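Local atomic coordinates of Lin2111 protein (Listeria innocua, PDB entry 3EDP), a protein that is of unknown function but probably binds DNA as a GntR-family transcription regulator. Residues K19-I22 and N23-E26; E12-A15 and S16-K19. All coordinates share one frame; numbering follows the deposited sequence.

Contact 1: K19-I22 and N23-E26; sequences KDSI and NRDE
Ser-21 and Glu-26 meet where helix 10-23 ends in a Schellman motif. Glu-26 N bonds to Ser-21 O at 3.0 Å, and inside this wider loop Asp-25 N reaches Ile-22 O at 3.1 Å, approaching from above the carbonyl plane. Asp-25, with its positive phi of 61°, is the C-prime residue that turns the chain off the helix axis. The tight part is these paired backbone bonds and the buried Ser-21, touched also by Tyr-27, with the Glu-26 carboxylate lying over its CA and CB. Towards solvent, the exposed Arg-24 bends at chi3 (-71°) and folds back along the last turn, so that Asp-20 O lies over the centre of one guanidinium face, 3.7 Å above its plane. Glu-26 holds the guanidinium at its edge: OE2 lies in its plane and accepts from Arg-24 NE at 2.7 Å and from Arg-24 NH1 at 2.9 Å, a side-on salt bridge onto a single oxygen. Asp-20 OD2 stays 4.6 Å from Arg-24 NH2, too far for a second bridge. The paired NE and NH1 bonds should limit rotation of the guanidinium, whose charge probably interacts favourably with the helix dipole, though the Glu-26 carboxylate would offset part of this.

Contact 2: E12-A15 and S16-K19; sequences EVIA and SKIK
Ser-16 N, Lys-17 N, Ile-18 N and Lys-19 N bond in turn to the carbonyl oxygens of Glu-12, Val-13, Ile-14 and Ala-15, four successive i to i+4 bonds of regular alpha-helix. The Ile-18 N to Ile-14 O bond, 3.0 Å long and with an N-H...O angle of 164°, meets its oxygen nearly head-on, whereas the other three donors are tilted from the carbonyl plane. On the buried side Ile-14 and Ile-18 cross at a slant, Ile-14 CG2 lying 3.9 Å from Ile-18 CD1. Ile-14 has CG2 anti to its backbone N, which turns this methyl along the helix towards the following turn, while Ile-18 CD1 folds back to 3.6 Å from Ile-14 O. One step round the helix, Val-13 and the exposed Lys-17 run side by side, pointing the same way. The lysine bends at chi3 (-87°), bringing its CE to 4.2 Å from Val-13 CG1, so its aliphatic portion lies beside the valine. Ser-16 OG turns back towards the preceding turn and comes to 3.0 Å from Glu-12 O. The carboxylate of Glu-12 leads away from residues 16-19, and its OE1 forms a salt bridge with Lys-8. Lys-19 CB passes 3.4 Å from Ala-15 O. Within the GntR-type helix-turn-helix region, this part of helix 10-23 packs against helix 47-59: Glu-12 and Ala-15 meet Leu-56, Ile-14 meets Thr-49, and Ile-18 meets Leu-57. Ile-14 also touches Ser-45 and Lys-17 touches Tyr-43 in the loop between helices 36-42 and 47-59, while Lys-19 reaches Leu-62, just ahead of strand 63-66.

Overall arrangement
From the N terminus, helix 10-23 first passes through contact 2, residues 12-19, and then through contact 1, residues 19-26, which ends the helix and opens the loop towards helix 36-42. The two neither nest nor cross: they follow in series, sharing Lys-19, with centres about 10 Å apart. Each spans only neighbouring turns, so contact 2 closes no loop and contact 1 closes just the terminal turn. Contact 2 ties the helix to helix 47-59, whereas contact 1 lies at the surface. Between them Lys-19 makes a long, weak ion pair with Glu-60, linking the C-terminal half of the helix to the connection before strand 63-66.

Contact 1: K19-I22 and N23-E26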
ATOM      1  N   LYS A  19       6.477   0.288  39.939  1.00 47.56           N
ATOM      2  CA  LYS A  19       7.554   0.639  39.024  1.00 49.41           C
ATOM      3  C   LYS A  19       8.589  -0.491  38.974  1.00 50.57           C
ATOM      4  O   LYS A  19       9.077  -0.848  37.903  1.00 44.70           O
ATOM      5  CB  LYS A  19       8.208   1.944  39.475  1.00 52.17           C
ATOM      6  CG  LYS A  19       8.807   2.777  38.359  1.00 59.13           C
ATOM      7  CD  LYS A  19       9.326   4.102  38.899  1.00 59.22           C
ATOM      8  CE  LYS A  19       8.312   4.754  39.830  1.00 63.35           C
ATOM      9  NZ  LYS A  19       8.897   5.909  40.572  1.00 72.17           N
ATOM     10  N   ASP A  20       8.914  -1.052  40.136  1.00 47.44           N
ATOM     11  CA  ASP A  20       9.842  -2.180  40.210  1.00 57.21           C
ATOM     12  C   ASP A  20       9.341  -3.353  39.377  1.00 60.25           C
ATOM     13  O   ASP A  20      10.095  -3.945  38.606  1.00 59.87           O
ATOM     14  CB  ASP A  20      10.043  -2.634  41.658  1.00 61.86           C
ATOM     15  CG  ASP A  20      10.755  -1.595  42.503  1.00 68.49           C
ATOM     16  OD1 ASP A  20      11.331  -0.647  41.926  1.00 66.84           O
ATOM     17  OD2 ASP A  20      10.735  -1.725  43.748  1.00 72.94           O
ATOM     18  N   SER A  21       8.066  -3.686  39.547  1.00 56.66           N
ATOM     19  CA  SER A  21       7.454  -4.777  38.800  1.00 55.53           C
ATOM     20  C   SER A  21       7.530  -4.521  37.301  1.00 57.78           C
ATOM     21  O   SER A  21       7.786  -5.435  36.517  1.00 59.16           O
ATOM     22  CB  SER A  21       6.001  -4.970  39.227  1.00 51.86           C
ATOM     23  OG  SER A  21       5.929  -5.338  40.594  1.00 46.85           O
ATOM     24  N   ILE A  22       7.301  -3.274  36.908  1.00 51.89           N
ATOM     25  CA  ILE A  22       7.387  -2.892  35.506  1.00 57.30           C
ATOM     26  C   ILE A  22       8.813  -3.068  34.993  1.00 66.16           C
ATOM     27  O   ILE A  22       9.025  -3.562  33.888  1.00 63.14           O
ATOM     28  CB  ILE A  22       6.916  -1.439  35.285  1.00 50.04           C
ATOM     29  CG1 ILE A  22       5.411  -1.337  35.541  1.00 47.16           C
ATOM     30  CG2 ILE A  22       7.252  -0.972  33.868  1.00 43.64           C
ATOM     31  CD1 ILE A  22       4.836   0.035  35.326  1.00 44.52           C
ATOM     32  N   ASN A  23       9.787  -2.679  35.809  1.00 68.92           N
ATOM     33  CA  ASN A  23      11.191  -2.781  35.429  1.00 71.72           C
ATOM     34  C   ASN A  23      11.662  -4.220  35.234  1.00 77.03           C
ATOM     35  O   ASN A  23      12.583  -4.475  34.457  1.00 79.82           O
ATOM     36  CB  ASN A  23      12.082  -2.075  36.452  1.00 68.25           C
ATOM     37  CG  ASN A  23      11.931  -0.567  36.413  1.00 71.36           C
ATOM     38  OD1 ASN A  23      11.406  -0.009  35.449  1.00 72.07           O
ATOM     39  ND2 ASN A  23      12.396   0.102  37.462  1.00 73.32           N
ATOM     40  N   ARG A  24      11.027  -5.155  35.936  1.00 74.31           N
ATOM     41  CA  ARG A  24      11.397  -6.566  35.844  1.00 69.98           C
ATOM     42  C   ARG A  24      10.471  -7.327  34.897  1.00 70.13           C
ATOM     43  O   ARG A  24      10.469  -8.558  34.867  1.00 72.21           O
ATOM     44  CB  ARG A  24      11.389  -7.217  37.229  1.00 65.15           C
ATOM     45  CG  ARG A  24      12.254  -6.501  38.251  1.00 69.56           C
ATOM     46  CD  ARG A  24      12.274  -7.253  39.569  1.00 79.26           C
ATOM     47  NE  ARG A  24      10.998  -7.166  40.271  1.00 88.12           N
ATOM     48  CZ  ARG A  24      10.796  -6.447  41.373  1.00 92.19           C
ATOM     49  NH1 ARG A  24       9.596  -6.427  41.942  1.00 89.56           N
ATOM     50  NH2 ARG A  24      11.793  -5.752  41.906  1.00 93.82           N
ATOM     51  N   ASP A  25       9.678  -6.579  34.136  1.00 69.90           N
ATOM     52  CA  ASP A  25       8.788  -7.155  33.132  1.00 77.95           C
ATOM     53  C   ASP A  25       7.730  -8.111  33.685  1.00 76.07           C
ATOM     54  O   ASP A  25       7.199  -8.940  32.945  1.00 76.33           O
ATOM     55  CB  ASP A  25       9.596  -7.843  32.029  1.00 86.81           C
ATOM     56  CG  ASP A  25      10.076  -6.871  30.969  1.00 99.26           C
ATOM     57  OD1 ASP A  25       9.222  -6.255  30.294  1.00103.65           O
ATOM     58  OD2 ASP A  25      11.307  -6.728  30.805  1.00103.53           O
ATOM     59  N   GLU A  26       7.423  -8.001  34.975  1.00 69.66           N
ATOM     60  CA  GLU A  26       6.304  -8.748  35.542  1.00 68.59           C
ATOM     61  C   GLU A  26       5.024  -8.246  34.882  1.00 66.63           C
ATOM     62  O   GLU A  26       4.098  -9.013  34.616  1.00 68.20           O
ATOM     63  CB  GLU A  26       6.224  -8.555  37.054  1.00 66.55           C
ATOM     64  CG  GLU A  26       7.540  -8.751  37.784  1.00 76.01           C
ATOM     65  CD  GLU A  26       7.426  -8.446  39.270  1.00 80.32           C
ATOM     66  OE1 GLU A  26       6.328  -8.638  39.838  1.00 81.03           O
ATOM     67  OE2 GLU A  26       8.431  -8.010  39.868  1.00 80.90           O
TER

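Contact 2: E12-A15 and S16-K19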
ATOM      1  N   GLU A  12       3.316   6.864  47.299  1.00 28.04           N
ATOM      2  CA  GLU A  12       4.621   6.902  46.638  1.00 34.15           C
ATOM      3  C   GLU A  12       5.386   5.599  46.848  1.00 31.73           C
ATOM      4  O   GLU A  12       6.075   5.127  45.942  1.00 37.43           O
ATOM      5  CB  GLU A  12       5.462   8.081  47.129  1.00 38.14           C
ATOM      6  CG  GLU A  12       5.059   9.421  46.558  1.00 47.12           C
ATOM      7  CD  GLU A  12       5.913  10.560  47.093  1.00 58.77           C
ATOM      8  OE1 GLU A  12       6.965  10.282  47.710  1.00 58.06           O
ATOM      9  OE2 GLU A  12       5.529  11.735  46.898  1.00 66.59           O
ATOM     10  N   VAL A  13       5.272   5.027  48.043  1.00 32.37           N
ATOM     11  CA  VAL A  13       5.903   3.736  48.312  1.00 31.76           C
ATOM     12  C   VAL A  13       5.332   2.688  47.362  1.00 32.49           C
ATOM     13  O   VAL A  13       6.072   1.922  46.737  1.00 36.04           O
ATOM     14  CB  VAL A  13       5.711   3.288  49.779  1.00 40.46           C
ATOM     15  CG1 VAL A  13       6.272   1.881  49.993  1.00 42.15           C
ATOM     16  CG2 VAL A  13       6.380   4.270  50.719  1.00 40.34           C
ATOM     17  N   ILE A  14       4.008   2.682  47.230  1.00 30.44           N
ATOM     18  CA  ILE A  14       3.338   1.731  46.350  1.00 25.23           C
ATOM     19  C   ILE A  14       3.650   1.971  44.866  1.00 31.38           C
ATOM     20  O   ILE A  14       3.884   1.023  44.123  1.00 28.71           O
ATOM     21  CB  ILE A  14       1.817   1.668  46.631  1.00 30.13           C
ATOM     22  CG1 ILE A  14       1.576   1.030  48.005  1.00 33.89           C
ATOM     23  CG2 ILE A  14       1.094   0.853  45.569  1.00 26.31           C
ATOM     24  CD1 ILE A  14       0.130   0.947  48.372  1.00 37.28           C
ATOM     25  N   ALA A  15       3.688   3.232  44.440  1.00 30.10           N
ATOM     26  CA  ALA A  15       4.090   3.533  43.060  1.00 29.50           C
ATOM     27  C   ALA A  15       5.484   2.971  42.750  1.00 30.27           C
ATOM     28  O   ALA A  15       5.713   2.420  41.676  1.00 34.43           O
ATOM     29  CB  ALA A  15       4.050   5.050  42.797  1.00 25.54           C
ATOM     30  N   SER A  16       6.410   3.118  43.695  1.00 33.11           N
ATOM     31  CA  SER A  16       7.769   2.592  43.533  1.00 42.38           C
ATOM     32  C   SER A  16       7.789   1.076  43.345  1.00 40.08           C
ATOM     33  O   SER A  16       8.578   0.550  42.562  1.00 42.99           O
ATOM     34  CB  SER A  16       8.642   2.963  44.736  1.00 45.52           C
ATOM     35  OG  SER A  16       8.807   4.368  44.838  1.00 57.24           O
ATOM     36  N   LYS A  17       6.924   0.378  44.074  1.00 37.90           N
ATOM     37  CA  LYS A  17       6.845  -1.076  43.975  1.00 40.30           C
ATOM     38  C   LYS A  17       6.259  -1.510  42.635  1.00 41.14           C
ATOM     39  O   LYS A  17       6.725  -2.477  42.028  1.00 40.59           O
ATOM     40  CB  LYS A  17       6.048  -1.661  45.150  1.00 41.23           C
ATOM     41  CG  LYS A  17       6.741  -1.455  46.504  1.00 44.61           C
ATOM     42  CD  LYS A  17       6.181  -2.353  47.592  1.00 52.35           C
ATOM     43  CE  LYS A  17       4.983  -1.719  48.289  1.00 57.21           C
ATOM     44  NZ  LYS A  17       4.586  -2.466  49.532  1.00 57.19           N
ATOM     45  N   ILE A  18       5.245  -0.792  42.162  1.00 38.77           N
ATOM     46  CA  ILE A  18       4.694  -1.082  40.844  1.00 36.12           C
ATOM     47  C   ILE A  18       5.739  -0.800  39.764  1.00 44.46           C
ATOM     48  O   ILE A  18       5.872  -1.552  38.798  1.00 42.87           O
ATOM     49  CB  ILE A  18       3.416  -0.280  40.565  1.00 29.01           C
ATOM     50  CG1 ILE A  18       2.319  -0.715  41.536  1.00 32.62           C
ATOM     51  CG2 ILE A  18       2.957  -0.488  39.101  1.00 24.15           C
ATOM     52  CD1 ILE A  18       1.261   0.315  41.747  1.00 29.20           C
ATOM     53  N   LYS A  19       6.477   0.288  39.939  1.00 47.56           N
ATOM     54  CA  LYS A  19       7.554   0.639  39.024  1.00 49.41           C
ATOM     55  C   LYS A  19       8.589  -0.491  38.974  1.00 50.57           C
ATOM     56  O   LYS A  19       9.077  -0.848  37.903  1.00 44.70           O
ATOM     57  CB  LYS A  19       8.208   1.944  39.475  1.00 52.17           C
ATOM     58  CG  LYS A  19       8.807   2.777  38.359  1.00 59.13           C
ATOM     59  CD  LYS A  19       9.326   4.102  38.899  1.00 59.22           C
ATOM     60  CE  LYS A  19       8.312   4.754  39.830  1.00 63.35           C
ATOM     61  NZ  LYS A  19       8.897   5.909  40.572  1.00 72.17           N
TER